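Local coordinates for polyisoprenyl-teichoic acid--peptidoglycan teichoic acid transferase TagV (Bacillus subtilis, PDB 6UF3), which belongs to the LytR-CpsA-Psr family of cell-envelope proteins and folds around a central mixed beta-sheet flanked by helices, at residues V30-P35 and L84-D89; V92-D97 and E193-N198. All coordinates share one frame; numbering follows the deposited sequence.

Interaction 1: V30-P35 and L84-D89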
loop_
_atom_site.group_PDB
_atom_site.type_symbol
_atom_site.label_atom_id
_atom_site.label_comp_id
_atom_site.label_asym_id
_atom_site.label_seq_id
_atom_site.Cartn_x
_atom_site.Cartn_y
_atom_site.Cartn_z
ATOM N N VAL A 30 1.654 -4.488 0.103
ATOM C CA VAL A 30 1.094 -5.766 0.522
ATOM C C VAL A 30 1.365 -5.940 2.010
ATOM O O VAL A 30 2.493 -5.727 2.467
ATOM C CB VAL A 30 1.707 -6.924 -0.276
ATOM C CG1 VAL A 30 1.307 -8.262 0.311
ATOM C CG2 VAL A 30 1.238 -6.822 -1.737
ATOM N N VAL A 31 0.333 -6.318 2.761
ATOM C CA VAL A 31 0.476 -6.686 4.170
ATOM C C VAL A 31 0.005 -8.124 4.314
ATOM O O VAL A 31 -1.058 -8.483 3.798
ATOM C CB VAL A 31 -0.333 -5.747 5.086
ATOM C CG1 VAL A 31 -0.288 -6.233 6.545
ATOM C CG2 VAL A 31 0.181 -4.322 4.976
ATOM N N THR A 32 0.796 -8.958 4.990
ATOM C CA THR A 32 0.358 -10.303 5.332
ATOM C C THR A 32 0.131 -10.373 6.842
ATOM O O THR A 32 0.844 -9.730 7.613
ATOM C CB THR A 32 1.352 -11.382 4.865
ATOM O OG1 THR A 32 2.659 -11.112 5.383
ATOM C CG2 THR A 32 1.448 -11.396 3.335
ATOM N N LEU A 33 -0.887 -11.114 7.248
ATOM C CA LEU A 33 -1.318 -11.150 8.643
ATOM C C LEU A 33 -1.458 -12.594 9.094
ATOM O O LEU A 33 -2.004 -13.440 8.374
ATOM C CB LEU A 33 -2.653 -10.399 8.828
ATOM C CG LEU A 33 -2.708 -8.904 8.482
ATOM C CD1 LEU A 33 -3.120 -8.685 7.015
ATOM C CD2 LEU A 33 -3.667 -8.172 9.394
ATOM N N ASP A 34 -0.945 -12.878 10.297
ATOM C CA ASP A 34 -1.136 -14.167 10.950
ATOM C C ASP A 34 -1.868 -13.850 12.247
ATOM O O ASP A 34 -1.230 -13.559 13.282
ATOM C CB ASP A 34 0.197 -14.873 11.187
ATOM C CG ASP A 34 0.033 -16.264 11.768
ATOM O OD1 ASP A 34 -1.116 -16.692 12.008
ATOM O OD2 ASP A 34 1.066 -16.926 12.000
ATOM N N PRO A 35 -3.210 -13.825 12.221
ATOM C CA PRO A 35 -3.958 -13.375 13.407
ATOM C C PRO A 35 -3.836 -14.301 14.596
ATOM O O PRO A 35 -3.887 -13.828 15.743
ATOM C CB PRO A 35 -5.409 -13.301 12.904
ATOM C CG PRO A 35 -5.294 -13.095 11.429
ATOM C CD PRO A 35 -4.071 -13.903 11.023
ATOM N N LEU A 84 4.486 -12.098 -6.467
ATOM C CA LEU A 84 4.875 -12.527 -5.127
ATOM C C LEU A 84 4.593 -13.996 -4.865
ATOM O O LEU A 84 4.980 -14.501 -3.799
ATOM C CB LEU A 84 4.149 -11.687 -4.062
ATOM C CG LEU A 84 4.450 -10.189 -4.087
ATOM C CD1 LEU A 84 3.649 -9.409 -3.017
ATOM C CD2 LEU A 84 5.945 -9.937 -3.969
ATOM N N GLN A 85 3.914 -14.677 -5.790
ATOM C CA GLN A 85 3.576 -16.090 -5.652
ATOM C C GLN A 85 2.856 -16.349 -4.332
ATOM O O GLN A 85 3.138 -17.306 -3.615
ATOM C CB GLN A 85 4.818 -16.970 -5.799
ATOM C CG GLN A 85 5.293 -17.057 -7.228
ATOM C CD GLN A 85 4.311 -17.792 -8.112
ATOM O OE1 GLN A 85 4.156 -19.009 -8.005
ATOM N NE2 GLN A 85 3.648 -17.060 -8.998
ATOM N N ILE A 86 1.919 -15.462 -4.013
ATOM C CA ILE A 86 1.014 -15.642 -2.876
ATOM C C ILE A 86 -0.383 -15.246 -3.315
ATOM O O ILE A 86 -0.558 -14.488 -4.276
ATOM C CB ILE A 86 1.439 -14.813 -1.644
ATOM C CG1 ILE A 86 1.518 -13.313 -1.971
ATOM C CG2 ILE A 86 2.736 -15.353 -1.036
ATOM C CD1 ILE A 86 1.328 -12.408 -0.743
ATOM N N PRO A 87 -1.403 -15.764 -2.645
ATOM C CA PRO A 87 -2.752 -15.248 -2.878
ATOM C C PRO A 87 -2.936 -13.897 -2.212
ATOM O O PRO A 87 -2.376 -13.619 -1.148
ATOM C CB PRO A 87 -3.653 -16.316 -2.246
ATOM C CG PRO A 87 -2.805 -17.000 -1.257
ATOM C CD PRO A 87 -1.389 -16.916 -1.727
ATOM N N ILE A 88 -3.749 -13.053 -2.847
ATOM C CA ILE A 88 -4.125 -11.750 -2.309
ATOM C C ILE A 88 -5.593 -11.874 -1.908
ATOM O O ILE A 88 -6.494 -11.869 -2.754
ATOM C CB ILE A 88 -3.911 -10.606 -3.316
ATOM C CG1 ILE A 88 -2.420 -10.333 -3.560
ATOM C CG2 ILE A 88 -4.643 -9.325 -2.856
ATOM C CD1 ILE A 88 -1.622 -9.965 -2.299
ATOM N N ASP A 89 -5.850 -12.008 -0.611
ATOM C CA ASP A 89 -7.210 -12.299 -0.174
ATOM C C ASP A 89 -8.093 -11.056 -0.168
ATOM O O ASP A 89 -9.269 -11.125 -0.549
ATOM C CB ASP A 89 -7.162 -12.941 1.219
ATOM C CG ASP A 89 -6.294 -14.188 1.238
ATOM O OD1 ASP A 89 -6.700 -15.212 0.639
ATOM O OD2 ASP A 89 -5.186 -14.135 1.804
#
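Val-30 and Thr-32 meet Leu-84, Ile-86 and Ile-88 in a buried apolar contact that packs one face of the central mixed sheet of this alpha/beta fold against the end of helix 72-84 and the loop leading from it to strand 90-94. The backbones stay apart, the nearest CA atoms, Val-30 CA and Ile-88 CA, being 8.4 Å from each other, and methyl groups fill the interval. Val-30 carries most of the strand's share of the contact and divides it between its two branches. CG2, anti to the carbonyl carbon, meets Leu-84 CD1 at 3.8 Å, the two side chains reaching toward each other tip to tip. CG1, anti to the backbone N (chi1 170°), serves the loop instead and lies 4.3 Å from Ile-86 CD1 and equally far from Ile-88 CD1. Thr-32, two residues along the strand, adds its methyl, with CG2 4.2 Å from Ile-86 CD1, while its hydroxyl OG1 is hydrogen-bonded to His-256 of helix 243-257.

The chain leaves helix 72-84 at Gln-85, whose positive phi of 53° turns it into the loop. Polar bonds then fix that loop: Gln-85 O to Gln-254 NE2, Pro-87 O to Ser-7 OG, and Ile-88 N to Glu-81 OE2. Strand 25-34 is itself held between neighbours, for Val-30 makes backbone hydrogen bonds with Leu-43 and Val-31 with Ile-8. Within the loop the isoleucines also touch each other: Ile-86 CD1 lies 4.1 Å from Ile-88 CD1.

Interaction 2: V92-D97 and E193-N198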
loop_
_atom_site.group_PDB
_atom_site.type_symbol
_atom_site.label_atom_id
_atom_site.label_comp_id
_atom_site.label_asym_id
_atom_site.label_seq_id
_atom_site.Cartn_x
_atom_site.Cartn_y
_atom_site.Cartn_z
ATOM N N VAL A 92 -7.771 -3.089 -0.874
ATOM C CA VAL A 92 -8.230 -1.753 -0.517
ATOM C C VAL A 92 -7.709 -0.818 -1.597
ATOM O O VAL A 92 -6.497 -0.755 -1.816
ATOM C CB VAL A 92 -7.705 -1.309 0.858
ATOM C CG1 VAL A 92 -8.088 0.148 1.125
ATOM C CG2 VAL A 92 -8.226 -2.226 1.954
ATOM N N THR A 93 -8.600 -0.107 -2.278
ATOM C CA THR A 93 -8.197 0.887 -3.266
ATOM C C THR A 93 -8.626 2.261 -2.774
ATOM O O THR A 93 -9.741 2.421 -2.265
ATOM C CB THR A 93 -8.821 0.627 -4.646
ATOM O OG1 THR A 93 -8.591 -0.728 -5.048
ATOM C CG2 THR A 93 -8.211 1.557 -5.696
ATOM N N VAL A 94 -7.753 3.251 -2.931
ATOM C CA VAL A 94 -8.115 4.617 -2.573
ATOM C C VAL A 94 -7.561 5.580 -3.617
ATOM O O VAL A 94 -6.419 5.429 -4.069
ATOM C CB VAL A 94 -7.639 4.950 -1.141
ATOM C CG1 VAL A 94 -6.121 5.194 -1.054
ATOM C CG2 VAL A 94 -8.425 6.080 -0.588
ATOM N N ASP A 95 -8.397 6.536 -4.056
ATOM C CA ASP A 95 -7.924 7.607 -4.921
ATOM C C ASP A 95 -7.593 8.805 -4.026
ATOM O O ASP A 95 -7.590 8.690 -2.790
ATOM C CB ASP A 95 -8.914 7.896 -6.073
ATOM C CG ASP A 95 -10.187 8.594 -5.630
ATOM O OD1 ASP A 95 -10.456 8.662 -4.412
ATOM O OD2 ASP A 95 -10.914 9.065 -6.535
ATOM N N PHE A 96 -7.220 9.934 -4.638
ATOM C CA PHE A 96 -6.743 11.074 -3.853
ATOM C C PHE A 96 -7.830 11.591 -2.920
ATOM O O PHE A 96 -7.575 11.863 -1.740
ATOM C CB PHE A 96 -6.273 12.207 -4.765
ATOM C CG PHE A 96 -4.971 11.939 -5.472
ATOM C CD1 PHE A 96 -4.259 10.775 -5.241
ATOM C CD2 PHE A 96 -4.469 12.862 -6.381
ATOM C CE1 PHE A 96 -3.067 10.535 -5.897
ATOM C CE2 PHE A 96 -3.275 12.627 -7.044
ATOM C CZ PHE A 96 -2.575 11.461 -6.798
ATOM N N ASP A 97 -9.047 11.762 -3.446
ATOM C CA ASP A 97 -10.134 12.289 -2.622
ATOM C C ASP A 97 -10.482 11.323 -1.499
ATOM O O ASP A 97 -10.676 11.732 -0.346
ATOM C CB ASP A 97 -11.365 12.569 -3.490
ATOM C CG ASP A 97 -12.485 13.230 -2.710
ATOM O OD1 ASP A 97 -13.442 12.521 -2.323
ATOM O OD2 ASP A 97 -12.394 14.458 -2.472
ATOM N N GLU A 193 -16.127 4.609 3.948
ATOM C CA GLU A 193 -17.199 4.854 2.992
ATOM C C GLU A 193 -16.666 5.171 1.599
ATOM O O GLU A 193 -17.352 4.914 0.603
ATOM C CB GLU A 193 -18.090 5.994 3.486
ATOM C CG GLU A 193 -19.392 5.530 4.129
ATOM C CD GLU A 193 -20.252 4.701 3.190
ATOM O OE1 GLU A 193 -20.337 3.469 3.394
ATOM O OE2 GLU A 193 -20.842 5.281 2.251
ATOM N N ASN A 194 -15.463 5.727 1.496
ATOM C CA ASN A 194 -14.968 6.193 0.206
ATOM C C ASN A 194 -13.712 5.441 -0.237
ATOM O O ASN A 194 -12.872 5.985 -0.956
ATOM C CB ASN A 194 -14.744 7.707 0.241
ATOM C CG ASN A 194 -16.063 8.493 0.295
ATOM O OD1 ASN A 194 -16.950 8.304 -0.544
ATOM N ND2 ASN A 194 -16.195 9.369 1.290
ATOM N N VAL A 195 -13.583 4.180 0.171
ATOM C CA VAL A 195 -12.557 3.284 -0.342
ATOM C C VAL A 195 -13.251 2.106 -1.007
ATOM O O VAL A 195 -14.345 1.694 -0.603
ATOM C CB VAL A 195 -11.584 2.801 0.762
ATOM C CG1 VAL A 195 -11.204 3.953 1.669
ATOM C CG2 VAL A 195 -12.199 1.678 1.580
ATOM N N GLU A 196 -12.618 1.576 -2.046
ATOM C CA GLU A 196 -13.082 0.360 -2.695
ATOM C C GLU A 196 -12.427 -0.824 -1.991
ATOM O O GLU A 196 -11.196 -0.878 -1.892
ATOM C CB GLU A 196 -12.732 0.383 -4.180
ATOM C CG GLU A 196 -13.470 -0.631 -5.009
ATOM C CD GLU A 196 -13.032 -0.603 -6.457
ATOM O OE1 GLU A 196 -11.924 -0.098 -6.733
ATOM O OE2 GLU A 196 -13.797 -1.084 -7.314
ATOM N N THR A 197 -13.235 -1.760 -1.492
ATOM C CA THR A 197 -12.659 -2.843 -0.696
ATOM C C THR A 197 -13.637 -4.003 -0.571
ATOM O O THR A 197 -14.856 -3.822 -0.648
ATOM C CB THR A 197 -12.270 -2.355 0.701
ATOM O OG1 THR A 197 -11.577 -3.395 1.411
ATOM C CG2 THR A 197 -13.519 -1.946 1.495
ATOM N N ASN A 198 -13.079 -5.199 -0.365
ATOM C CA ASN A 198 -13.859 -6.373 -0.000
ATOM C C ASN A 198 -13.661 -6.760 1.462
ATOM O O ASN A 198 -14.013 -7.876 1.851
ATOM C CB ASN A 198 -13.532 -7.560 -0.912
ATOM C CG ASN A 198 -12.132 -8.102 -0.702
ATOM O OD1 ASN A 198 -11.224 -7.387 -0.279
ATOM N ND2 ASN A 198 -11.941 -9.376 -1.033
HETATM O O HOH W 1 -11.378 5.941 -3.151
#
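Thr-93 and Glu-196 form the hydrogen-bonded pair of a short antiparallel strand pairing. Thr-93 N donates to Glu-196 O at 2.7 Å with a nearly straight N-H...O angle of 168°, and Glu-196 N returns a bond to Thr-93 O at 3.0 Å. The Thr-93 and Glu-196 side chains lie side by side on one face, with Glu-196 CG anti to the backbone N (chi1 -165°) and Glu-196 OE1 3.8 Å from Thr-93 CB; Val-92 and Thr-197 share the other, where Val-92 CG2 is 3.6 Å from Thr-197 OG1. Beyond the two bridged pairs, Val-94 CG2 meets Val-195 CG1 at 4.2 Å, and a water bridges the gap, donating to Asn-194 O at 2.7 Å and accepting from Asp-95 N at 3.2 Å.

Further bonds position this shell. Glu-196 OE2 forms a salt bridge with Lys-73, Thr-197 OG1 bonds to Tyr-91 O, and Asp-95, the N-cap of helix 96-105, uses OD1 to hold Gly-98 N. Thr-93 OG1 is buried with no polar partner in the model. Strand 196-197 closes one edge of the sheet, with strand 90-94 inserted between it and strand 6-13, while Phe-99 and Val-102 of helix 96-105 pack against Val-94 and Val-195.

In the fold
Interactions 1 and 2 act on the same sheet, one covering part of a face and the other completing an edge, with their centres about 19 Å apart. Strand 6-13 separates the two, lying between strand 25-34 of interaction 1 and strand 90-94 of interaction 2. The chain links them directly, because segment 84-89 runs straight into strand 90-94. They also touch through a probable hydrogen bond, with Asn-198 ND2 3.2 Å from Asp-89 O, while Asn-198 OD1 bonds to Tyr-91 N. The end of segment 193-198 is thereby fastened to the start of the strand that the loop of interaction 1 delivers.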